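Local coordinates for protein putative Zn-dependent Alcohol Dehydrogenase (Rhodobacter sphaeroides, PDB 3IV6) that binds S-adenosylmethionine in a Rossmann-type alpha/beta fold and, despite its dehydrogenase name, is probably an S-adenosylmethionine-dependent methyltransferase, at residues A[10-16]-A[207-213]; A[20-26]-A[194-199]. One frame throughout, in Å; residues are numbered along the deposited sequence.

Contact 1: residues A[10-16]-A[207-213]; sequences KAEAWEL and WYRRRGK. With SAM (S-adenosylmethionine), chain E.
Beside the S-adenosylmethionine pocket of this Rossmann-like methyltransferase fold, the weakly bonded helix 11-15 packs against the C-terminal end of helix 201-210. Lys10 lies opposite Arg211 (CA to CA 5.2 Å) and Ala13 opposite Arg210 (4.8 Å). Small Ala13 lets the backbones come this close: its CB points at the other segment, 3.6 Å from Arg210 CB and 4.0 Å from Trp207 CD1. The Trp207 indole (chi1 t) fits between Ala13 and Trp14, while Leu16 CD1 sits against its backbone, 3.5 Å from Trp207 N. Trp207 sets its edge on the face of Trp14 (chi1 m), a T-shaped pair (six-membered ring of Trp14, five-membered ring of Trp207: centroids 4.8 Å apart, planes at 88°); the opposite face of Trp14 receives the ligand, SAM O2' lying 3.6 Å from Trp14 CG. Extended Arg210 reaches over Leu16, its guanidinium face on Leu16 CG; NH1 makes a weak hydrogen bond to Glu12 O (3.4 Å), while NE pairs with Glu206. Beyond the helix, Gly212 (phi 82°) turns the chain into strand 213-215. Alongside lies the extended Lys10 side chain, also salt-bridged to Glu127, and its NZ donates a 2.7 Å hydrogen bond to Lys213 O.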
ATOM      1  N   LYS A  10      -8.053   5.435   9.027  1.00 36.62           N
ATOM      2  CA  LYS A  10      -7.655   4.146   8.454  1.00 33.13           C
ATOM      3  C   LYS A  10      -6.558   3.511   9.301  1.00 35.19           C
ATOM      4  O   LYS A  10      -6.499   2.283   9.407  1.00 34.04           O
ATOM      5  CB  LYS A  10      -7.204   4.269   7.010  1.00 28.45           C
ATOM      6  CG  LYS A  10      -8.336   4.565   6.079  1.00 26.78           C
ATOM      7  CD  LYS A  10      -7.887   4.595   4.630  1.00 25.94           C
ATOM      8  CE  LYS A  10      -9.079   4.532   3.710  1.00 23.28           C
ATOM      9  NZ  LYS A  10      -8.750   4.342   2.278  1.00 21.15           N
ATOM     10  N   ALA A  11      -5.717   4.328   9.934  1.00 31.08           N
ATOM     11  CA  ALA A  11      -4.678   3.758  10.776  1.00 37.04           C
ATOM     12  C   ALA A  11      -5.277   2.827  11.849  1.00 45.70           C
ATOM     13  O   ALA A  11      -4.668   1.820  12.214  1.00 49.72           O
ATOM     14  CB  ALA A  11      -3.794   4.835  11.385  1.00 34.76           C
ATOM     15  N   GLU A  12      -6.485   3.133  12.317  1.00 42.48           N
ATOM     16  CA  GLU A  12      -7.196   2.240  13.241  1.00 48.30           C
ATOM     17  C   GLU A  12      -7.336   0.811  12.714  1.00 45.43           C
ATOM     18  O   GLU A  12      -7.302  -0.144  13.485  1.00 46.97           O
ATOM     19  CB  GLU A  12      -8.579   2.800  13.660  1.00 52.63           C
ATOM     20  CG  GLU A  12      -8.529   3.776  14.842  1.00 51.58           C
ATOM     21  CD  GLU A  12      -7.481   3.363  15.884  1.00 70.52           C
ATOM     22  OE1 GLU A  12      -7.776   2.480  16.729  1.00 66.49           O
ATOM     23  OE2 GLU A  12      -6.352   3.916  15.857  1.00 71.53           O
ATOM     24  N   ALA A  13      -7.490   0.661  11.407  1.00 42.09           N
ATOM     25  CA  ALA A  13      -7.606  -0.664  10.823  1.00 40.96           C
ATOM     26  C   ALA A  13      -6.336  -1.482  11.061  1.00 39.84           C
ATOM     27  O   ALA A  13      -6.370  -2.699  11.123  1.00 40.14           O
ATOM     28  CB  ALA A  13      -7.915  -0.569   9.327  1.00 33.58           C
ATOM     29  N   TRP A  14      -5.199  -0.832  11.200  1.00 36.67           N
ATOM     30  CA  TRP A  14      -3.987  -1.640  11.276  1.00 40.54           C
ATOM     31  C   TRP A  14      -3.463  -1.882  12.712  1.00 42.51           C
ATOM     32  O   TRP A  14      -2.626  -2.759  12.948  1.00 45.93           O
ATOM     33  CB  TRP A  14      -2.929  -1.108  10.304  1.00 34.87           C
ATOM     34  CG  TRP A  14      -3.442  -1.061   8.895  1.00 33.14           C
ATOM     35  CD1 TRP A  14      -4.173  -0.060   8.325  1.00 34.68           C
ATOM     36  CD2 TRP A  14      -3.276  -2.061   7.872  1.00 33.60           C
ATOM     37  NE1 TRP A  14      -4.467  -0.363   7.012  1.00 28.09           N
ATOM     38  CE2 TRP A  14      -3.920  -1.577   6.710  1.00 33.89           C
ATOM     39  CE3 TRP A  14      -2.606  -3.296   7.822  1.00 36.42           C
ATOM     40  CZ2 TRP A  14      -3.935  -2.304   5.506  1.00 34.44           C
ATOM     41  CZ3 TRP A  14      -2.626  -4.010   6.632  1.00 36.36           C
ATOM     42  CH2 TRP A  14      -3.289  -3.512   5.488  1.00 34.27           C
ATOM     43  N   GLU A  15      -4.000  -1.115  13.655  1.00 42.47           N
ATOM     44  CA  GLU A  15      -3.902  -1.407  15.079  1.00 46.65           C
ATOM     45  C   GLU A  15      -4.476  -2.776  15.400  1.00 44.14           C
ATOM     46  O   GLU A  15      -4.033  -3.447  16.333  1.00 47.08           O
ATOM     47  CB  GLU A  15      -4.662  -0.340  15.853  1.00 48.94           C
ATOM     48  CG  GLU A  15      -4.115   1.026  15.570  1.00 52.48           C
ATOM     49  CD  GLU A  15      -2.676   1.135  16.009  1.00 52.69           C
ATOM     50  OE1 GLU A  15      -1.816   1.410  15.143  1.00 48.91           O
ATOM     51  OE2 GLU A  15      -2.424   0.930  17.221  1.00 51.49           O
ATOM     52  N   LEU A  16      -5.461  -3.172  14.605  1.00 43.00           N
ATOM     53  CA  LEU A  16      -6.103  -4.469  14.693  1.00 43.95           C
ATOM     54  C   LEU A  16      -5.234  -5.641  14.262  1.00 45.93           C
ATOM     55  O   LEU A  16      -5.413  -6.756  14.762  1.00 50.49           O
ATOM     56  CB  LEU A  16      -7.321  -4.466  13.796  1.00 43.93           C
ATOM     57  CG  LEU A  16      -8.641  -4.660  14.509  1.00 56.11           C
ATOM     58  CD1 LEU A  16      -9.641  -5.005  13.447  1.00 55.36           C
ATOM     59  CD2 LEU A  16      -8.514  -5.780  15.525  1.00 60.10           C
ATOM     60  N   TRP A 207     -11.364  -5.148  10.395  1.00 44.23           N
ATOM     61  CA  TRP A 207     -10.341  -4.616   9.503  1.00 36.83           C
ATOM     62  C   TRP A 207     -10.938  -3.991   8.237  1.00 36.28           C
ATOM     63  O   TRP A 207     -10.580  -2.890   7.832  1.00 33.69           O
ATOM     64  CB  TRP A 207      -9.496  -5.785   9.106  1.00 42.46           C
ATOM     65  CG  TRP A 207      -8.267  -5.480   8.367  1.00 39.24           C
ATOM     66  CD1 TRP A 207      -7.377  -4.485   8.621  1.00 37.99           C
ATOM     67  CD2 TRP A 207      -7.758  -6.214   7.266  1.00 33.71           C
ATOM     68  NE1 TRP A 207      -6.346  -4.546   7.724  1.00 35.75           N
ATOM     69  CE2 TRP A 207      -6.556  -5.607   6.884  1.00 34.96           C
ATOM     70  CE3 TRP A 207      -8.210  -7.331   6.560  1.00 42.33           C
ATOM     71  CZ2 TRP A 207      -5.791  -6.080   5.830  1.00 36.43           C
ATOM     72  CZ3 TRP A 207      -7.444  -7.803   5.503  1.00 42.21           C
ATOM     73  CH2 TRP A 207      -6.254  -7.174   5.148  1.00 36.89           C
ATOM     74  N   TYR A 208     -11.850  -4.711   7.602  1.00 33.34           N
ATOM     75  CA  TYR A 208     -12.511  -4.178   6.421  1.00 36.21           C
ATOM     76  C   TYR A 208     -13.324  -2.920   6.726  1.00 40.16           C
ATOM     77  O   TYR A 208     -13.246  -1.949   5.987  1.00 39.47           O
ATOM     78  CB  TYR A 208     -13.367  -5.257   5.732  1.00 37.24           C
ATOM     79  CG  TYR A 208     -12.600  -5.959   4.638  1.00 44.98           C
ATOM     80  CD1 TYR A 208     -12.425  -5.355   3.392  1.00 43.58           C
ATOM     81  CD2 TYR A 208     -11.991  -7.194   4.854  1.00 46.99           C
ATOM     82  CE1 TYR A 208     -11.701  -5.958   2.390  1.00 37.07           C
ATOM     83  CE2 TYR A 208     -11.241  -7.814   3.844  1.00 41.91           C
ATOM     84  CZ  TYR A 208     -11.106  -7.186   2.614  1.00 43.25           C
ATOM     85  OH  TYR A 208     -10.375  -7.775   1.592  1.00 48.07           O
ATOM     86  N   ARG A 209     -14.094  -2.954   7.809  1.00 39.79           N
ATOM     87  CA  ARG A 209     -14.961  -1.837   8.167  1.00 42.48           C
ATOM     88  C   ARG A 209     -14.146  -0.593   8.503  1.00 38.66           C
ATOM     89  O   ARG A 209     -14.556   0.529   8.203  1.00 37.27           O
ATOM     90  CB  ARG A 209     -15.857  -2.214   9.349  1.00 47.57           C
ATOM     91  CG  ARG A 209     -17.054  -3.070   8.971  1.00 49.31           C
ATOM     92  CD  ARG A 209     -17.660  -3.743  10.193  1.00 55.88           C
ATOM     93  NE  ARG A 209     -17.597  -2.889  11.374  1.00 69.46           N
ATOM     94  CZ  ARG A 209     -18.592  -2.108  11.786  1.00 65.87           C
ATOM     95  NH1 ARG A 209     -19.733  -2.073  11.110  1.00 67.61           N
ATOM     96  NH2 ARG A 209     -18.447  -1.364  12.873  1.00 51.56           N
ATOM     97  N   ARG A 210     -12.991  -0.799   9.126  1.00 38.06           N
ATOM     98  CA  ARG A 210     -12.132   0.308   9.533  1.00 38.79           C
ATOM     99  C   ARG A 210     -11.318   0.835   8.356  1.00 36.83           C
ATOM    100  O   ARG A 210     -10.692   1.890   8.446  1.00 41.51           O
ATOM    101  CB  ARG A 210     -11.198  -0.128  10.665  1.00 40.13           C
ATOM    102  CG  ARG A 210     -11.918  -0.623  11.908  1.00 40.10           C
ATOM    103  CD  ARG A 210     -10.977  -0.696  13.099  1.00 46.24           C
ATOM    104  NE  ARG A 210     -11.688  -0.984  14.341  1.00 53.38           N
ATOM    105  CZ  ARG A 210     -11.094  -1.186  15.513  1.00 58.13           C
ATOM    106  NH1 ARG A 210      -9.772  -1.133  15.605  1.00 55.86           N
ATOM    107  NH2 ARG A 210     -11.821  -1.441  16.592  1.00 56.28           N
ATOM    108  N   ARG A 211     -11.334   0.094   7.253  1.00 33.24           N
ATOM    109  CA  ARG A 211     -10.442   0.369   6.133  1.00 40.42           C
ATOM    110  C   ARG A 211     -10.996   1.478   5.245  1.00 37.58           C
ATOM    111  O   ARG A 211     -10.272   2.063   4.440  1.00 33.14           O
ATOM    112  CB  ARG A 211     -10.211  -0.899   5.308  1.00 35.34           C
ATOM    113  CG  ARG A 211      -8.807  -1.469   5.427  1.00 28.05           C
ATOM    114  CD  ARG A 211      -8.775  -2.939   5.039  1.00 33.42           C
ATOM    115  NE  ARG A 211      -8.812  -3.125   3.592  1.00 29.79           N
ATOM    116  CZ  ARG A 211      -8.448  -4.242   2.972  1.00 29.02           C
ATOM    117  NH1 ARG A 211      -8.016  -5.281   3.673  1.00 30.44           N
ATOM    118  NH2 ARG A 211      -8.517  -4.321   1.650  1.00 32.70           N
ATOM    119  N   GLY A 212     -12.286   1.762   5.399  1.00 34.00           N
ATOM    120  CA  GLY A 212     -12.891   2.922   4.770  1.00 29.98           C
ATOM    121  C   GLY A 212     -13.266   2.668   3.323  1.00 31.73           C
ATOM    122  O   GLY A 212     -13.767   1.597   2.980  1.00 30.88           O
ATOM    123  N   LYS A 213     -13.020   3.658   2.471  1.00 35.52           N
ATOM    124  CA  LYS A 213     -13.176   3.487   1.031  1.00 33.44           C
ATOM    125  C   LYS A 213     -11.887   2.977   0.395  1.00 26.94           C
ATOM    126  O   LYS A 213     -10.789   3.316   0.836  1.00 28.82           O
ATOM    127  CB  LYS A 213     -13.599   4.804   0.377  1.00 31.41           C
ATOM    128  CG  LYS A 213     -14.988   5.276   0.776  1.00 37.28           C
ATOM    129  CD  LYS A 213     -15.300   6.639   0.180  1.00 40.34           C
ATOM    130  CE  LYS A 213     -16.766   6.999   0.363  1.00 41.02           C
ATOM    131  NZ  LYS A 213     -17.122   8.255  -0.353  1.00 51.19           N
TER
HETATM  132  N   SAM E 301       0.507  -4.898   3.435  1.00 42.04           N
HETATM  133  CA  SAM E 301       0.688  -5.395   2.083  1.00 38.72           C
HETATM  134  C   SAM E 301       2.121  -5.824   1.846  1.00 30.22           C
HETATM  135  O   SAM E 301       3.011  -5.733   2.703  1.00 27.19           O
HETATM  136  OXT SAM E 301       2.354  -6.294   0.756  1.00 31.74           O
HETATM  137  CB  SAM E 301       0.203  -4.385   1.049  1.00 37.81           C
HETATM  138  CG  SAM E 301      -0.609  -3.206   1.604  1.00 38.73           C
HETATM  139  SD  SAM E 301       0.329  -1.820   2.324  1.00 56.25           S
HETATM  140  CE  SAM E 301       2.046  -2.411   2.301  1.00 34.75           C
HETATM  141  C5' SAM E 301      -0.214  -1.808   4.069  1.00 32.16           C
HETATM  142  C4' SAM E 301       0.721  -1.207   5.113  1.00 32.85           C
HETATM  143  O4' SAM E 301       0.886   0.179   4.865  1.00 31.89           O
HETATM  144  C3' SAM E 301       0.168  -1.297   6.524  1.00 36.31           C
HETATM  145  O3' SAM E 301       1.267  -1.523   7.375  1.00 34.93           O
HETATM  146  C2' SAM E 301      -0.365   0.089   6.821  1.00 34.20           C
HETATM  147  O2' SAM E 301      -0.196   0.436   8.179  1.00 33.84           O
HETATM  148  C1' SAM E 301       0.494   0.987   5.949  1.00 27.21           C
HETATM  149  N9  SAM E 301      -0.264   2.139   5.445  1.00 21.57           N
HETATM  150  C8  SAM E 301      -1.510   2.104   4.874  1.00 23.23           C
HETATM  151  N7  SAM E 301      -1.883   3.374   4.561  1.00 23.35           N
HETATM  152  C5  SAM E 301      -0.893   4.237   4.921  1.00 24.76           C
HETATM  153  C6  SAM E 301      -0.761   5.635   4.822  1.00 25.11           C
HETATM  154  N6  SAM E 301      -1.713   6.415   4.304  1.00 21.75           N
HETATM  155  N1  SAM E 301       0.385   6.217   5.304  1.00 24.76           N
HETATM  156  C2  SAM E 301       1.365   5.420   5.884  1.00 27.24           C
HETATM  157  N3  SAM E 301       1.255   4.053   5.972  1.00 21.07           N
HETATM  158  C4  SAM E 301       0.134   3.464   5.496  1.00 22.55           C
HETATM  159  O   HOH W   1      -7.853   1.106   3.056  1.00 30.50           O

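Contact 2: residues A[20-26]-A[194-199]; sequences QFWTIGR and VPHGLI. With SAM (S-adenosylmethionine), chain E.
Residues 20-23 form one weakly bonded helical turn, closed by Ile24 N to Gln20 O at 2.9 Å, after which the chain runs out through Gly25 to Arg26. Facing it, 194-199 is irregular and folds into a type II' beta turn from His196 to Ile199, with Gly197 at its second position (phi 65°, psi -124°). The backbones touch where Gly197 meets Arg26 (CA to CA 3.7 Å); Ile24 lies opposite Leu198 (5.4 Å). A CB on Gly197 would clash with Ile24 O, so the bare CA sits 3.4 Å from that oxygen in a CA-H...O contact. The same Ile24 O accepts a 2.8 Å hydrogen bond from Leu198 N, fastening the turn to the end of the helical turn.

The His196 side chain (chi1 t) reaches between Phe21 and Arg26. Arg26 CB lies over the imidazole face in a CH-pi contact, 3.8 Å from the ring centroid, and Phe21 CE1 approaches the ring edge, 3.7 Å from His196 CE1. Arg26 bends back at chi3 (m): NH1 donates to Pro195 O at 3.1 Å, and the guanidinium face covers His196 CD2. Ile24 CG1 meets Ile199 CG1 at 3.8 Å. Phe21 (chi1 t) also lines the ligand pocket, its CZ 3.4 Å from SAM N.

Main-chain oxygens of Ile24 and Pro195 each accept a hydrogen bond from the other segment, and apolar and ring contacts fill in around them. The joint thus combines a tight glycine turn with side-chain packing of His196 and Arg26, and through Phe21 it abuts the methionine end of the cofactor.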
ATOM      1  N   GLN A  20       0.308  -9.929  12.660  1.00 37.44           N
ATOM      2  CA  GLN A  20      -0.499 -11.007  12.096  1.00 39.92           C
ATOM      3  C   GLN A  20      -0.439 -10.992  10.574  1.00 36.82           C
ATOM      4  O   GLN A  20      -0.538 -12.035   9.923  1.00 37.71           O
ATOM      5  CB  GLN A  20      -1.955 -10.890  12.540  1.00 38.35           C
ATOM      6  CG  GLN A  20      -2.189 -11.157  13.995  1.00 39.23           C
ATOM      7  CD  GLN A  20      -3.637 -11.006  14.356  1.00 41.99           C
ATOM      8  OE1 GLN A  20      -4.442 -11.911  14.144  1.00 47.71           O
ATOM      9  NE2 GLN A  20      -3.986  -9.849  14.896  1.00 42.53           N
ATOM     10  N   PHE A  21      -0.274  -9.807  10.007  1.00 35.23           N
ATOM     11  CA  PHE A  21      -0.256  -9.695   8.568  1.00 35.02           C
ATOM     12  C   PHE A  21       0.806 -10.555   7.877  1.00 35.96           C
ATOM     13  O   PHE A  21       0.553 -11.160   6.830  1.00 38.39           O
ATOM     14  CB  PHE A  21      -0.121  -8.259   8.107  1.00 31.91           C
ATOM     15  CG  PHE A  21      -0.334  -8.121   6.640  1.00 34.51           C
ATOM     16  CD1 PHE A  21      -1.616  -7.981   6.133  1.00 32.40           C
ATOM     17  CD2 PHE A  21       0.737  -8.217   5.752  1.00 33.48           C
ATOM     18  CE1 PHE A  21      -1.841  -7.888   4.781  1.00 36.32           C
ATOM     19  CE2 PHE A  21       0.529  -8.144   4.380  1.00 29.55           C
ATOM     20  CZ  PHE A  21      -0.760  -7.972   3.891  1.00 34.01           C
ATOM     21  N   TRP A  22       1.994 -10.624   8.451  1.00 32.23           N
ATOM     22  CA  TRP A  22       3.031 -11.428   7.832  1.00 30.76           C
ATOM     23  C   TRP A  22       3.299 -12.767   8.531  1.00 35.74           C
ATOM     24  O   TRP A  22       4.214 -13.503   8.141  1.00 42.80           O
ATOM     25  CB  TRP A  22       4.313 -10.622   7.788  1.00 32.47           C
ATOM     26  CG  TRP A  22       4.983 -10.381   9.159  1.00 34.01           C
ATOM     27  CD1 TRP A  22       5.649 -11.302   9.944  1.00 35.18           C
ATOM     28  CD2 TRP A  22       5.097  -9.140   9.842  1.00 28.06           C
ATOM     29  NE1 TRP A  22       6.153 -10.700  11.071  1.00 33.76           N
ATOM     30  CE2 TRP A  22       5.829  -9.367  11.025  1.00 30.37           C
ATOM     31  CE3 TRP A  22       4.650  -7.855   9.567  1.00 27.56           C
ATOM     32  CZ2 TRP A  22       6.111  -8.365  11.920  1.00 30.25           C
ATOM     33  CZ3 TRP A  22       4.942  -6.865  10.449  1.00 32.34           C
ATOM     34  CH2 TRP A  22       5.658  -7.117  11.613  1.00 33.40           C
ATOM     35  N   THR A  23       2.537 -13.077   9.574  1.00 34.24           N
ATOM     36  CA  THR A  23       2.743 -14.316  10.322  1.00 36.51           C
ATOM     37  C   THR A  23       1.659 -15.313  10.000  1.00 37.19           C
ATOM     38  O   THR A  23       1.905 -16.516   9.955  1.00 34.86           O
ATOM     39  CB  THR A  23       2.770 -14.103  11.854  1.00 33.57           C
ATOM     40  OG1 THR A  23       1.639 -13.315  12.254  1.00 39.85           O
ATOM     41  CG2 THR A  23       4.025 -13.408  12.267  1.00 29.11           C
ATOM     42  N   ILE A  24       0.445 -14.814   9.812  1.00 38.62           N
ATOM     43  CA  ILE A  24      -0.664 -15.709   9.558  1.00 36.15           C
ATOM     44  C   ILE A  24      -1.553 -15.159   8.466  1.00 31.72           C
ATOM     45  O   ILE A  24      -2.517 -15.799   8.066  1.00 35.02           O
ATOM     46  CB  ILE A  24      -1.416 -16.076  10.853  1.00 34.54           C
ATOM     47  CG1 ILE A  24      -2.379 -14.976  11.276  1.00 39.75           C
ATOM     48  CG2 ILE A  24      -0.434 -16.363  11.958  1.00 29.78           C
ATOM     49  CD1 ILE A  24      -3.208 -15.341  12.473  1.00 32.18           C
ATOM     50  N   GLY A  25      -1.190 -13.991   7.948  1.00 25.87           N
ATOM     51  CA  GLY A  25      -1.880 -13.434   6.791  1.00 29.67           C
ATOM     52  C   GLY A  25      -1.789 -14.232   5.498  1.00 28.80           C
ATOM     53  O   GLY A  25      -0.944 -15.121   5.376  1.00 25.92           O
ATOM     54  N   ARG A  26      -2.649 -13.918   4.523  1.00 26.75           N
ATOM     55  CA  ARG A  26      -2.593 -14.575   3.202  1.00 26.34           C
ATOM     56  C   ARG A  26      -1.191 -14.460   2.620  1.00 28.18           C
ATOM     57  O   ARG A  26      -0.654 -13.348   2.487  1.00 31.13           O
ATOM     58  CB  ARG A  26      -3.613 -13.980   2.239  1.00 25.60           C
ATOM     59  CG  ARG A  26      -3.487 -14.421   0.781  1.00 28.24           C
ATOM     60  CD  ARG A  26      -4.413 -13.549  -0.110  1.00 32.26           C
ATOM     61  NE  ARG A  26      -5.715 -13.417   0.542  1.00 39.60           N
ATOM     62  CZ  ARG A  26      -6.605 -12.433   0.388  1.00 43.10           C
ATOM     63  NH1 ARG A  26      -7.730 -12.486   1.092  1.00 44.36           N
ATOM     64  NH2 ARG A  26      -6.397 -11.400  -0.426  1.00 37.65           N
ATOM     65  N   VAL A 194     -13.524 -13.444   2.374  1.00 54.85           N
ATOM     66  CA  VAL A 194     -12.783 -14.609   1.908  1.00 52.88           C
ATOM     67  C   VAL A 194     -11.538 -14.847   2.755  1.00 51.73           C
ATOM     68  O   VAL A 194     -11.131 -13.984   3.534  1.00 46.61           O
ATOM     69  CB  VAL A 194     -12.368 -14.461   0.432  1.00 43.15           C
ATOM     70  CG1 VAL A 194     -13.594 -14.263  -0.447  1.00 46.89           C
ATOM     71  CG2 VAL A 194     -11.394 -13.304   0.270  1.00 37.97           C
ATOM     72  N   PRO A 195     -10.937 -16.022   2.600  1.00 52.97           N
ATOM     73  CA  PRO A 195      -9.819 -16.435   3.454  1.00 43.75           C
ATOM     74  C   PRO A 195      -8.589 -15.560   3.239  1.00 42.30           C
ATOM     75  O   PRO A 195      -8.108 -15.439   2.112  1.00 43.54           O
ATOM     76  CB  PRO A 195      -9.537 -17.863   2.985  1.00 45.83           C
ATOM     77  CG  PRO A 195     -10.845 -18.349   2.471  1.00 58.39           C
ATOM     78  CD  PRO A 195     -11.514 -17.154   1.854  1.00 44.60           C
ATOM     79  N   HIS A 196      -8.090 -14.957   4.313  1.00 40.26           N
ATOM     80  CA  HIS A 196      -6.853 -14.208   4.259  1.00 33.15           C
ATOM     81  C   HIS A 196      -5.884 -14.931   5.177  1.00 38.55           C
ATOM     82  O   HIS A 196      -5.672 -14.543   6.332  1.00 35.66           O
ATOM     83  CB  HIS A 196      -7.074 -12.812   4.774  1.00 28.50           C
ATOM     84  CG  HIS A 196      -5.958 -11.866   4.460  1.00 34.26           C
ATOM     85  ND1 HIS A 196      -4.755 -11.894   5.138  1.00 34.77           N
ATOM     86  CD2 HIS A 196      -5.866 -10.864   3.556  1.00 31.47           C
ATOM     87  CE1 HIS A 196      -3.974 -10.945   4.664  1.00 31.58           C
ATOM     88  NE2 HIS A 196      -4.617 -10.302   3.705  1.00 34.48           N
ATOM     89  N   GLY A 197      -5.299 -16.006   4.666  1.00 37.94           N
ATOM     90  CA  GLY A 197      -4.458 -16.805   5.517  1.00 36.60           C
ATOM     91  C   GLY A 197      -5.265 -17.450   6.623  1.00 39.60           C
ATOM     92  O   GLY A 197      -6.215 -18.161   6.351  1.00 43.46           O
ATOM     93  N   LEU A 198      -4.878 -17.226   7.866  1.00 35.13           N
ATOM     94  CA  LEU A 198      -5.578 -17.846   8.971  1.00 38.31           C
ATOM     95  C   LEU A 198      -6.141 -16.836   9.971  1.00 42.91           C
ATOM     96  O   LEU A 198      -6.460 -17.205  11.117  1.00 48.35           O
ATOM     97  CB  LEU A 198      -4.678 -18.817   9.741  1.00 39.60           C
ATOM     98  CG  LEU A 198      -3.669 -19.769   9.125  1.00 37.19           C
ATOM     99  CD1 LEU A 198      -2.850 -20.347  10.261  1.00 30.88           C
ATOM    100  CD2 LEU A 198      -4.298 -20.836   8.287  1.00 30.86           C
ATOM    101  N   ILE A 199      -6.260 -15.576   9.556  1.00 41.27           N
ATOM    102  CA  ILE A 199      -6.928 -14.582  10.392  1.00 45.19           C
ATOM    103  C   ILE A 199      -8.445 -14.861  10.404  1.00 47.15           C
ATOM    104  O   ILE A 199      -9.056 -15.146   9.343  1.00 37.72           O
ATOM    105  CB  ILE A 199      -6.643 -13.121   9.942  1.00 47.79           C
ATOM    106  CG1 ILE A 199      -5.145 -12.854   9.778  1.00 41.56           C
ATOM    107  CG2 ILE A 199      -7.197 -12.147  10.965  1.00 47.92           C
ATOM    108  CD1 ILE A 199      -4.855 -11.607   8.994  1.00 33.58           C
TER
HETATM  109  N   SAM E 301       0.507  -4.898   3.435  1.00 42.04           N
HETATM  110  CA  SAM E 301       0.688  -5.395   2.083  1.00 38.72           C
HETATM  111  C   SAM E 301       2.121  -5.824   1.846  1.00 30.22           C
HETATM  112  O   SAM E 301       3.011  -5.733   2.703  1.00 27.19           O
HETATM  113  OXT SAM E 301       2.354  -6.294   0.756  1.00 31.74           O
HETATM  114  CB  SAM E 301       0.203  -4.385   1.049  1.00 37.81           C
HETATM  115  CG  SAM E 301      -0.609  -3.206   1.604  1.00 38.73           C
HETATM  116  SD  SAM E 301       0.329  -1.820   2.324  1.00 56.25           S
HETATM  117  CE  SAM E 301       2.046  -2.411   2.301  1.00 34.75           C
HETATM  118  C5' SAM E 301      -0.214  -1.808   4.069  1.00 32.16           C
HETATM  119  C4' SAM E 301       0.721  -1.207   5.113  1.00 32.85           C
HETATM  120  O4' SAM E 301       0.886   0.179   4.865  1.00 31.89           O
HETATM  121  C3' SAM E 301       0.168  -1.297   6.524  1.00 36.31           C
HETATM  122  O3' SAM E 301       1.267  -1.523   7.375  1.00 34.93           O
HETATM  123  C2' SAM E 301      -0.365   0.089   6.821  1.00 34.20           C
HETATM  124  O2' SAM E 301      -0.196   0.436   8.179  1.00 33.84           O
HETATM  125  C1' SAM E 301       0.494   0.987   5.949  1.00 27.21           C
HETATM  126  N9  SAM E 301      -0.264   2.139   5.445  1.00 21.57           N
HETATM  127  C8  SAM E 301      -1.510   2.104   4.874  1.00 23.23           C
HETATM  128  N7  SAM E 301      -1.883   3.374   4.561  1.00 23.35           N
HETATM  129  C5  SAM E 301      -0.893   4.237   4.921  1.00 24.76           C
HETATM  130  C6  SAM E 301      -0.761   5.635   4.822  1.00 25.11           C
HETATM  131  N6  SAM E 301      -1.713   6.415   4.304  1.00 21.75           N
HETATM  132  N1  SAM E 301       0.385   6.217   5.304  1.00 24.76           N
HETATM  133  C2  SAM E 301       1.365   5.420   5.884  1.00 27.24           C
HETATM  134  N3  SAM E 301       1.255   4.053   5.972  1.00 21.07           N
HETATM  135  C4  SAM E 301       0.134   3.464   5.496  1.00 22.55           C

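From the N terminus, the chain passes through helix 11-15 and then helix 20-23, neighbours in sequence that supply the first halves of contacts 1 and 2. It then runs through the parallel strands of the main sheet before returning along helix 187-192. The 194-199 loop closes contact 2, and helix 201-210 follows directly to close contact 1 at 207-213, so the loop of contact 2 lies wholly within that of contact 1. Together they tie the N-terminal helices to the region between strands 143-149 and 237-244. The contacts touch through Trp207 against His196 and Trp14 against Phe21, and both reach the same bound S-adenosylmethionine.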